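Local coordinates for protein ubiquitin-conjugating enzyme E2, putative (Trypanosoma cruzi, PDB 4DS2) that probably carries activated ubiquitin or a ubiquitin-like protein as a thioester and passes it on, as other E2 conjugating enzymes do, at residues A[88-93]-A[130-135]; A[108-113]-A[121-126]. All blocks are in the same frame, centred on the assembly; numbering follows the deposited sequence.

Both contacts use helix 120-132, whose two ends meet different parts of the chain: contact 1 sets its C-terminal end against edge strand 87-90, and contact 2 sets its N-terminal half against the short helix 108-111. Their centres lie about 12 Å apart, and contact 2 is nested inside the loop that contact 1 closes. Side chains bridge the two: the Met109 methyl packs near Val131, and Val88 CG2 lies 4.2 Å from Val123 CG1. Segment 108-113 begins just after the place where E2 enzymes carry their catalytic cysteine.

Contact 1: residues A[88-93]-A[130-135]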
ATOM      1  N   VAL A  88      -1.033   4.906   4.568  1.00 39.26           N
ATOM      2  CA  VAL A  88      -0.299   3.647   4.371  1.00 40.73           C
ATOM      3  C   VAL A  88       1.216   3.910   4.489  1.00 43.93           C
ATOM      4  O   VAL A  88       1.705   4.997   4.105  1.00 43.94           O
ATOM      5  CB  VAL A  88      -0.699   2.988   3.042  1.00 39.83           C
ATOM      6  CG1 VAL A  88      -0.037   1.624   2.832  1.00 39.97           C
ATOM      7  CG2 VAL A  88      -2.225   2.832   3.006  1.00 38.98           C
ATOM      8  N   ARG A  89       1.917   2.930   5.076  1.00 45.24           N
ATOM      9  CA  ARG A  89       3.353   2.988   5.325  1.00 49.47           C
ATOM     10  C   ARG A  89       3.915   1.614   5.060  1.00 48.46           C
ATOM     11  O   ARG A  89       3.275   0.633   5.396  1.00 49.10           O
ATOM     12  CB  ARG A  89       3.603   3.359   6.772  1.00 55.43           C
ATOM     13  CG  ARG A  89       4.967   3.951   7.119  1.00 62.79           C
ATOM     14  CD  ARG A  89       4.874   4.768   8.410  1.00 67.23           C
ATOM     15  NE  ARG A  89       6.181   5.091   9.012  1.00 72.68           N
ATOM     16  CZ  ARG A  89       6.746   6.313   9.065  1.00 76.01           C
ATOM     17  NH1 ARG A  89       6.150   7.379   8.530  1.00 75.40           N
ATOM     18  NH2 ARG A  89       7.937   6.483   9.654  1.00 75.77           N
ATOM     19  N   PHE A  90       5.078   1.515   4.432  1.00 47.71           N
ATOM     20  CA  PHE A  90       5.725   0.200   4.292  1.00 46.82           C
ATOM     21  C   PHE A  90       6.571  -0.031   5.505  1.00 47.09           C
ATOM     22  O   PHE A  90       7.386   0.848   5.831  1.00 49.38           O
ATOM     23  CB  PHE A  90       6.545   0.125   3.010  1.00 46.50           C
ATOM     24  CG  PHE A  90       5.686   0.022   1.798  1.00 47.57           C
ATOM     25  CD1 PHE A  90       5.072   1.152   1.270  1.00 46.86           C
ATOM     26  CD2 PHE A  90       5.406  -1.214   1.223  1.00 47.82           C
ATOM     27  CE1 PHE A  90       4.238   1.046   0.173  1.00 46.19           C
ATOM     28  CE2 PHE A  90       4.584  -1.309   0.115  1.00 44.88           C
ATOM     29  CZ  PHE A  90       4.002  -0.187  -0.406  1.00 44.77           C
ATOM     30  N   VAL A  91       6.348  -1.162   6.191  1.00 45.54           N
ATOM     31  CA  VAL A  91       7.230  -1.585   7.268  1.00 48.66           C
ATOM     32  C   VAL A  91       8.453  -2.259   6.642  1.00 48.63           C
ATOM     33  O   VAL A  91       9.560  -2.024   7.093  1.00 47.95           O
ATOM     34  CB  VAL A  91       6.569  -2.563   8.255  1.00 50.63           C
ATOM     35  CG1 VAL A  91       7.607  -3.103   9.243  1.00 51.31           C
ATOM     36  CG2 VAL A  91       5.406  -1.896   8.985  1.00 50.29           C
ATOM     37  N   THR A  92       8.232  -3.095   5.617  1.00 48.73           N
ATOM     38  CA  THR A  92       9.306  -3.654   4.807  1.00 48.70           C
ATOM     39  C   THR A  92       9.927  -2.543   3.960  1.00 49.29           C
ATOM     40  O   THR A  92       9.187  -1.782   3.319  1.00 50.55           O
ATOM     41  CB  THR A  92       8.805  -4.738   3.821  1.00 48.44           C
ATOM     42  OG1 THR A  92       8.217  -5.825   4.522  1.00 48.78           O
ATOM     43  CG2 THR A  92       9.984  -5.267   2.944  1.00 47.55           C
ATOM     44  N   PRO A  93      11.280  -2.446   3.927  1.00 48.28           N
ATOM     45  CA  PRO A  93      11.842  -1.504   2.950  1.00 47.48           C
ATOM     46  C   PRO A  93      11.501  -1.926   1.522  1.00 46.25           C
ATOM     47  O   PRO A  93      11.323  -3.127   1.248  1.00 47.28           O
ATOM     48  CB  PRO A  93      13.351  -1.570   3.192  1.00 48.84           C
ATOM     49  CG  PRO A  93      13.575  -2.872   3.878  1.00 50.31           C
ATOM     50  CD  PRO A  93      12.331  -3.108   4.708  1.00 49.77           C
ATOM     51  N   ARG A 130      -0.398   1.086  -7.263  1.00 38.03           N
ATOM     52  CA  ARG A 130       0.361   2.253  -7.677  1.00 37.08           C
ATOM     53  C   ARG A 130       1.854   2.000  -7.553  1.00 34.78           C
ATOM     54  O   ARG A 130       2.618   2.298  -8.446  1.00 33.54           O
ATOM     55  CB  ARG A 130      -0.085   3.470  -6.856  1.00 35.55           C
ATOM     56  CG  ARG A 130       0.736   4.706  -7.041  1.00 35.73           C
ATOM     57  CD  ARG A 130       0.741   5.182  -8.458  1.00 36.71           C
ATOM     58  NE  ARG A 130       1.530   6.399  -8.538  1.00 38.19           N
ATOM     59  CZ  ARG A 130       1.946   6.954  -9.675  1.00 39.80           C
ATOM     60  NH1 ARG A 130       1.652   6.395 -10.847  1.00 41.00           N
ATOM     61  NH2 ARG A 130       2.656   8.079  -9.641  1.00 39.36           N
ATOM     62  N   VAL A 131       2.258   1.435  -6.424  1.00 35.17           N
ATOM     63  CA  VAL A 131       3.676   1.254  -6.128  1.00 33.63           C
ATOM     64  C   VAL A 131       4.309   0.027  -6.805  1.00 35.26           C
ATOM     65  O   VAL A 131       5.416   0.104  -7.371  1.00 33.47           O
ATOM     66  CB  VAL A 131       3.862   1.210  -4.622  1.00 33.21           C
ATOM     67  CG1 VAL A 131       5.306   0.838  -4.258  1.00 33.16           C
ATOM     68  CG2 VAL A 131       3.473   2.582  -4.067  1.00 31.25           C
ATOM     69  N   PHE A 132       3.594  -1.096  -6.772  1.00 35.93           N
ATOM     70  CA  PHE A 132       4.109  -2.342  -7.331  1.00 36.09           C
ATOM     71  C   PHE A 132       3.934  -2.460  -8.853  1.00 37.39           C
ATOM     72  O   PHE A 132       4.696  -3.186  -9.526  1.00 36.38           O
ATOM     73  CB  PHE A 132       3.404  -3.526  -6.644  1.00 37.41           C
ATOM     74  CG  PHE A 132       3.814  -3.757  -5.213  1.00 38.54           C
ATOM     75  CD1 PHE A 132       5.085  -3.389  -4.739  1.00 38.61           C
ATOM     76  CD2 PHE A 132       2.952  -4.412  -4.348  1.00 40.39           C
ATOM     77  CE1 PHE A 132       5.463  -3.640  -3.446  1.00 38.72           C
ATOM     78  CE2 PHE A 132       3.335  -4.678  -3.047  1.00 40.86           C
ATOM     79  CZ  PHE A 132       4.595  -4.292  -2.599  1.00 40.38           C
ATOM     80  N   SER A 133       2.901  -1.784  -9.375  1.00 38.78           N
ATOM     81  CA  SER A 133       2.452  -1.977 -10.753  1.00 39.71           C
ATOM     82  C   SER A 133       2.388  -0.741 -11.627  1.00 40.17           C
ATOM     83  O   SER A 133       2.691  -0.846 -12.799  1.00 40.60           O
ATOM     84  CB  SER A 133       1.126  -2.708 -10.768  1.00 40.74           C
ATOM     85  OG  SER A 133       1.392  -4.083 -10.603  1.00 42.11           O
ATOM     86  N   GLN A 134       2.016   0.422 -11.095  1.00 40.86           N
ATOM     87  CA  GLN A 134       1.899   1.589 -11.950  1.00 43.26           C
ATOM     88  C   GLN A 134       2.979   2.605 -11.664  1.00 41.33           C
ATOM     89  O   GLN A 134       2.797   3.785 -11.905  1.00 44.71           O
ATOM     90  CB  GLN A 134       0.523   2.250 -11.822  1.00 46.24           C
ATOM     91  CG  GLN A 134      -0.683   1.320 -12.012  1.00 52.77           C
ATOM     92  CD  GLN A 134      -0.795   0.651 -13.401  1.00 56.64           C
ATOM     93  OE1 GLN A 134      -0.148   1.061 -14.373  1.00 56.46           O
ATOM     94  NE2 GLN A 134      -1.666  -0.367 -13.499  1.00 58.70           N
ATOM     95  N   TYR A 135       4.128   2.159 -11.214  1.00 38.89           N
ATOM     96  CA  TYR A 135       5.173   3.092 -10.806  1.00 38.02           C
ATOM     97  C   TYR A 135       5.819   3.870 -11.944  1.00 41.33           C
ATOM     98  O   TYR A 135       6.245   5.034 -11.717  1.00 41.51           O
ATOM     99  CB  TYR A 135       6.276   2.387 -10.004  1.00 36.59           C
ATOM    100  CG  TYR A 135       6.863   1.182 -10.697  1.00 35.14           C
ATOM    101  CD1 TYR A 135       6.235  -0.067 -10.599  1.00 35.04           C
ATOM    102  CD2 TYR A 135       8.019   1.287 -11.453  1.00 34.67           C
ATOM    103  CE1 TYR A 135       6.747  -1.177 -11.235  1.00 35.05           C
ATOM    104  CE2 TYR A 135       8.552   0.172 -12.095  1.00 35.28           C
ATOM    105  CZ  TYR A 135       7.918  -1.063 -11.974  1.00 35.12           C
ATOM    106  OH  TYR A 135       8.437  -2.187 -12.581  1.00 33.79           O
TER
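Phe90 reaches from the end of strand 87-90 to the last turn of helix 120-132, where its ring meets Val131 and Phe132. The ring presents its CE2-CZ side to the helix. Phe90 CZ lies 4.2 Å from Val131 CG1, and the two side chains come at each other from opposite directions, with the methyl set obliquely to the ring. One atom along, Phe90 CE2 lies 4.0 Å from Phe132 CZ. The Phe132 carbon sits at the edge of the Phe90 ring, near its plane, as the two aromatic side chains slide past each other. The Phe90 side chain leaves the strand toward the helix, and chi1 of -73°, with CG anti to the carbonyl carbon, carries the ring on to Val131 and Phe132. This is the E2 fold's helix packed on its antiparallel four-stranded sheet, here at the outermost strand, and the contact is wholly apolar and buried. Farther out, Phe90 also rests on Leu73 of strand 70-76, while its backbone bonds to Gly103. Phe132 meets the rings of Tyr71 and Tyr64, so Phe90 joins an aromatic cluster, and Val131 touches Met109. Next to these, Arg130 forms a salt bridge through NH2 to Asp141 and a hydrogen bond from NH1 to the carbonyl oxygen of Ser137, tying the end of the helix to the chain that follows it.

Contact 2: residues A[108-113]-A[121-126]; sequences RMVNDF and SDVIKL
Leu126 holds its CG anti to the backbone N (chi1 174°), which swings both methyls across to the short helix 108-111, and Met109 (chi1 -174°) runs out extended past it in the opposite direction. The leucine splits its branches between two neighbours. CD2 lies 3.9 Å from Met109 CG and 3.8 Å from Met109 O, while CD1 comes within 4.0 Å of Phe113 CD2, obliquely to the ring, with the two side chains crossing at about a right angle.

One turn earlier, Val123 and Val110 mark the closest backbone approach, their CA atoms 6.7 Å apart. Val123 CG1 faces both methyls of Val110, 3.9 Å from CG2 and 4.2 Å from CG1, again with the side chains crossed. On its own side of the contact, Asp112 CB lies over the centre of one face of the Phe113 ring, and Met109 O is in plane at the ring's edge.

This is where helix 108-111, which follows the expected active-site region of the E2 fold, packs on helix 120-132. Val127, the next residue of the longer helix, also touches Met109 and Val110, with Pro85 against Val110 and Trp114 against Val123. Asp122, partly exposed, accepts a hydrogen bond through OD2 from the backbone N of His119 near the start of its helix. Because methyls, the Met109 CG and a ring do the touching, with Met109 O meeting only methyls across the contact, the joint rests on hydrophobic burial and not on polar pairing.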
ATOM      1  N   ARG A 108      -0.631  12.699  -1.326  1.00 38.62           N
ATOM      2  CA  ARG A 108      -1.349  12.991  -2.543  1.00 38.73           C
ATOM      3  C   ARG A 108      -1.797  11.743  -3.247  1.00 36.92           C
ATOM      4  O   ARG A 108      -2.884  11.723  -3.845  1.00 36.42           O
ATOM      5  CB  ARG A 108      -0.529  13.857  -3.463  1.00 39.93           C
ATOM      6  CG  ARG A 108      -0.454  15.269  -2.960  1.00 43.09           C
ATOM      7  CD  ARG A 108       0.876  15.854  -3.323  1.00 47.04           C
ATOM      8  NE  ARG A 108       0.796  17.247  -3.693  1.00 52.39           N
ATOM      9  CZ  ARG A 108       1.877  17.972  -3.980  1.00 58.06           C
ATOM     10  NH1 ARG A 108       1.753  19.269  -4.311  1.00 61.57           N
ATOM     11  NH2 ARG A 108       3.091  17.403  -3.937  1.00 57.09           N
ATOM     12  N   MET A 109      -0.982  10.701  -3.157  1.00 34.83           N
ATOM     13  CA  MET A 109      -1.306   9.445  -3.791  1.00 34.13           C
ATOM     14  C   MET A 109      -2.718   9.047  -3.494  1.00 33.59           C
ATOM     15  O   MET A 109      -3.415   8.581  -4.358  1.00 33.69           O
ATOM     16  CB  MET A 109      -0.382   8.363  -3.288  1.00 34.95           C
ATOM     17  CG  MET A 109      -0.535   7.031  -3.984  1.00 36.48           C
ATOM     18  SD  MET A 109       0.870   5.962  -3.584  1.00 41.55           S
ATOM     19  CE  MET A 109       0.148   4.364  -3.930  1.00 37.35           C
ATOM     20  N   VAL A 110      -3.124   9.197  -2.246  1.00 35.38           N
ATOM     21  CA  VAL A 110      -4.451   8.785  -1.816  1.00 35.39           C
ATOM     22  C   VAL A 110      -5.420   9.958  -1.789  1.00 35.75           C
ATOM     23  O   VAL A 110      -6.587   9.791  -2.099  1.00 35.73           O
ATOM     24  CB  VAL A 110      -4.397   8.124  -0.406  1.00 35.07           C
ATOM     25  CG1 VAL A 110      -5.790   8.096   0.234  1.00 35.81           C
ATOM     26  CG2 VAL A 110      -3.817   6.721  -0.475  1.00 32.29           C
ATOM     27  N   ASN A 111      -4.927  11.133  -1.405  1.00 37.02           N
ATOM     28  CA  ASN A 111      -5.788  12.274  -1.055  1.00 37.52           C
ATOM     29  C   ASN A 111      -6.376  13.011  -2.227  1.00 38.57           C
ATOM     30  O   ASN A 111      -7.453  13.601  -2.104  1.00 44.76           O
ATOM     31  CB  ASN A 111      -5.035  13.278  -0.186  1.00 37.76           C
ATOM     32  CG  ASN A 111      -4.754  12.747   1.196  1.00 36.83           C
ATOM     33  OD1 ASN A 111      -5.325  11.749   1.627  1.00 36.68           O
ATOM     34  ND2 ASN A 111      -3.863  13.400   1.892  1.00 37.40           N
ATOM     35  N   ASP A 112      -5.702  12.970  -3.364  1.00 37.96           N
ATOM     36  CA  ASP A 112      -6.238  13.571  -4.590  1.00 37.58           C
ATOM     37  C   ASP A 112      -7.540  12.903  -5.028  1.00 37.00           C
ATOM     38  O   ASP A 112      -8.413  13.560  -5.626  1.00 39.11           O
ATOM     39  CB  ASP A 112      -5.220  13.503  -5.741  1.00 37.52           C
ATOM     40  CG  ASP A 112      -3.933  14.258  -5.445  1.00 36.47           C
ATOM     41  OD1 ASP A 112      -3.764  14.781  -4.330  1.00 36.80           O
ATOM     42  OD2 ASP A 112      -3.078  14.320  -6.337  1.00 36.53           O
ATOM     43  N   PHE A 113      -7.685  11.626  -4.678  1.00 35.79           N
ATOM     44  CA  PHE A 113      -8.759  10.757  -5.203  1.00 35.48           C
ATOM     45  C   PHE A 113      -9.769  10.301  -4.135  1.00 35.49           C
ATOM     46  O   PHE A 113     -10.661   9.485  -4.400  1.00 36.10           O
ATOM     47  CB  PHE A 113      -8.126   9.530  -5.865  1.00 33.09           C
ATOM     48  CG  PHE A 113      -6.916   9.859  -6.658  1.00 33.30           C
ATOM     49  CD1 PHE A 113      -7.010  10.626  -7.801  1.00 35.34           C
ATOM     50  CD2 PHE A 113      -5.666   9.429  -6.260  1.00 33.42           C
ATOM     51  CE1 PHE A 113      -5.877  10.959  -8.533  1.00 35.73           C
ATOM     52  CE2 PHE A 113      -4.523   9.751  -6.987  1.00 32.72           C
ATOM     53  CZ  PHE A 113      -4.631  10.517  -8.119  1.00 34.35           C
ATOM     54  N   SER A 121     -10.313  -0.783   2.184  1.00 46.51           N
ATOM     55  CA  SER A 121      -9.947  -1.685   1.078  1.00 49.55           C
ATOM     56  C   SER A 121      -9.503  -0.987  -0.197  1.00 50.51           C
ATOM     57  O   SER A 121      -8.511  -1.374  -0.814  1.00 51.96           O
ATOM     58  CB  SER A 121     -11.163  -2.518   0.705  1.00 53.18           C
ATOM     59  OG  SER A 121     -11.713  -3.086   1.870  1.00 59.71           O
ATOM     60  N   ASP A 122     -10.296   0.001  -0.622  1.00 51.88           N
ATOM     61  CA  ASP A 122     -10.052   0.761  -1.874  1.00 47.75           C
ATOM     62  C   ASP A 122      -8.744   1.540  -1.783  1.00 45.06           C
ATOM     63  O   ASP A 122      -7.949   1.534  -2.697  1.00 47.00           O
ATOM     64  CB  ASP A 122     -11.253   1.666  -2.181  1.00 47.54           C
ATOM     65  CG  ASP A 122     -12.579   0.859  -2.367  1.00 51.90           C
ATOM     66  OD1 ASP A 122     -12.512  -0.339  -2.716  1.00 52.57           O
ATOM     67  OD2 ASP A 122     -13.695   1.398  -2.143  1.00 56.12           O
ATOM     68  N   VAL A 123      -8.493   2.134  -0.626  1.00 42.88           N
ATOM     69  CA  VAL A 123      -7.251   2.831  -0.349  1.00 40.00           C
ATOM     70  C   VAL A 123      -6.046   1.893  -0.397  1.00 41.29           C
ATOM     71  O   VAL A 123      -4.948   2.262  -0.851  1.00 39.52           O
ATOM     72  CB  VAL A 123      -7.282   3.440   1.076  1.00 38.84           C
ATOM     73  CG1 VAL A 123      -5.937   4.071   1.406  1.00 35.78           C
ATOM     74  CG2 VAL A 123      -8.455   4.407   1.242  1.00 37.31           C
ATOM     75  N   ILE A 124      -6.235   0.681   0.113  1.00 41.99           N
ATOM     76  CA  ILE A 124      -5.127  -0.252   0.219  1.00 42.27           C
ATOM     77  C   ILE A 124      -4.799  -0.784  -1.163  1.00 41.89           C
ATOM     78  O   ILE A 124      -3.634  -0.891  -1.512  1.00 42.04           O
ATOM     79  CB  ILE A 124      -5.396  -1.405   1.223  1.00 43.17           C
ATOM     80  CG1 ILE A 124      -5.688  -0.844   2.635  1.00 43.43           C
ATOM     81  CG2 ILE A 124      -4.183  -2.345   1.288  1.00 42.49           C
ATOM     82  CD1 ILE A 124      -6.437  -1.804   3.556  1.00 41.73           C
ATOM     83  N   LYS A 125      -5.827  -1.085  -1.951  1.00 41.56           N
ATOM     84  CA  LYS A 125      -5.603  -1.592  -3.288  1.00 41.10           C
ATOM     85  C   LYS A 125      -5.012  -0.531  -4.194  1.00 39.43           C
ATOM     86  O   LYS A 125      -4.219  -0.854  -5.061  1.00 42.24           O
ATOM     87  CB  LYS A 125      -6.878  -2.185  -3.869  1.00 43.65           C
ATOM     88  CG  LYS A 125      -7.336  -3.437  -3.105  1.00 46.57           C
ATOM     89  CD  LYS A 125      -8.467  -4.185  -3.814  1.00 48.86           C
ATOM     90  CE  LYS A 125      -9.535  -4.705  -2.858  1.00 50.42           C
ATOM     91  NZ  LYS A 125     -10.604  -3.666  -2.711  1.00 50.86           N
ATOM     92  N   LEU A 126      -5.377   0.728  -3.992  1.00 37.26           N
ATOM     93  CA  LEU A 126      -4.864   1.818  -4.837  1.00 36.07           C
ATOM     94  C   LEU A 126      -3.369   1.977  -4.668  1.00 34.48           C
ATOM     95  O   LEU A 126      -2.659   2.258  -5.633  1.00 32.05           O
ATOM     96  CB  LEU A 126      -5.564   3.166  -4.545  1.00 35.73           C
ATOM     97  CG  LEU A 126      -4.952   4.363  -5.300  1.00 35.94           C
ATOM     98  CD1 LEU A 126      -5.916   5.520  -5.406  1.00 35.92           C
ATOM     99  CD2 LEU A 126      -3.637   4.838  -4.664  1.00 36.24           C
TER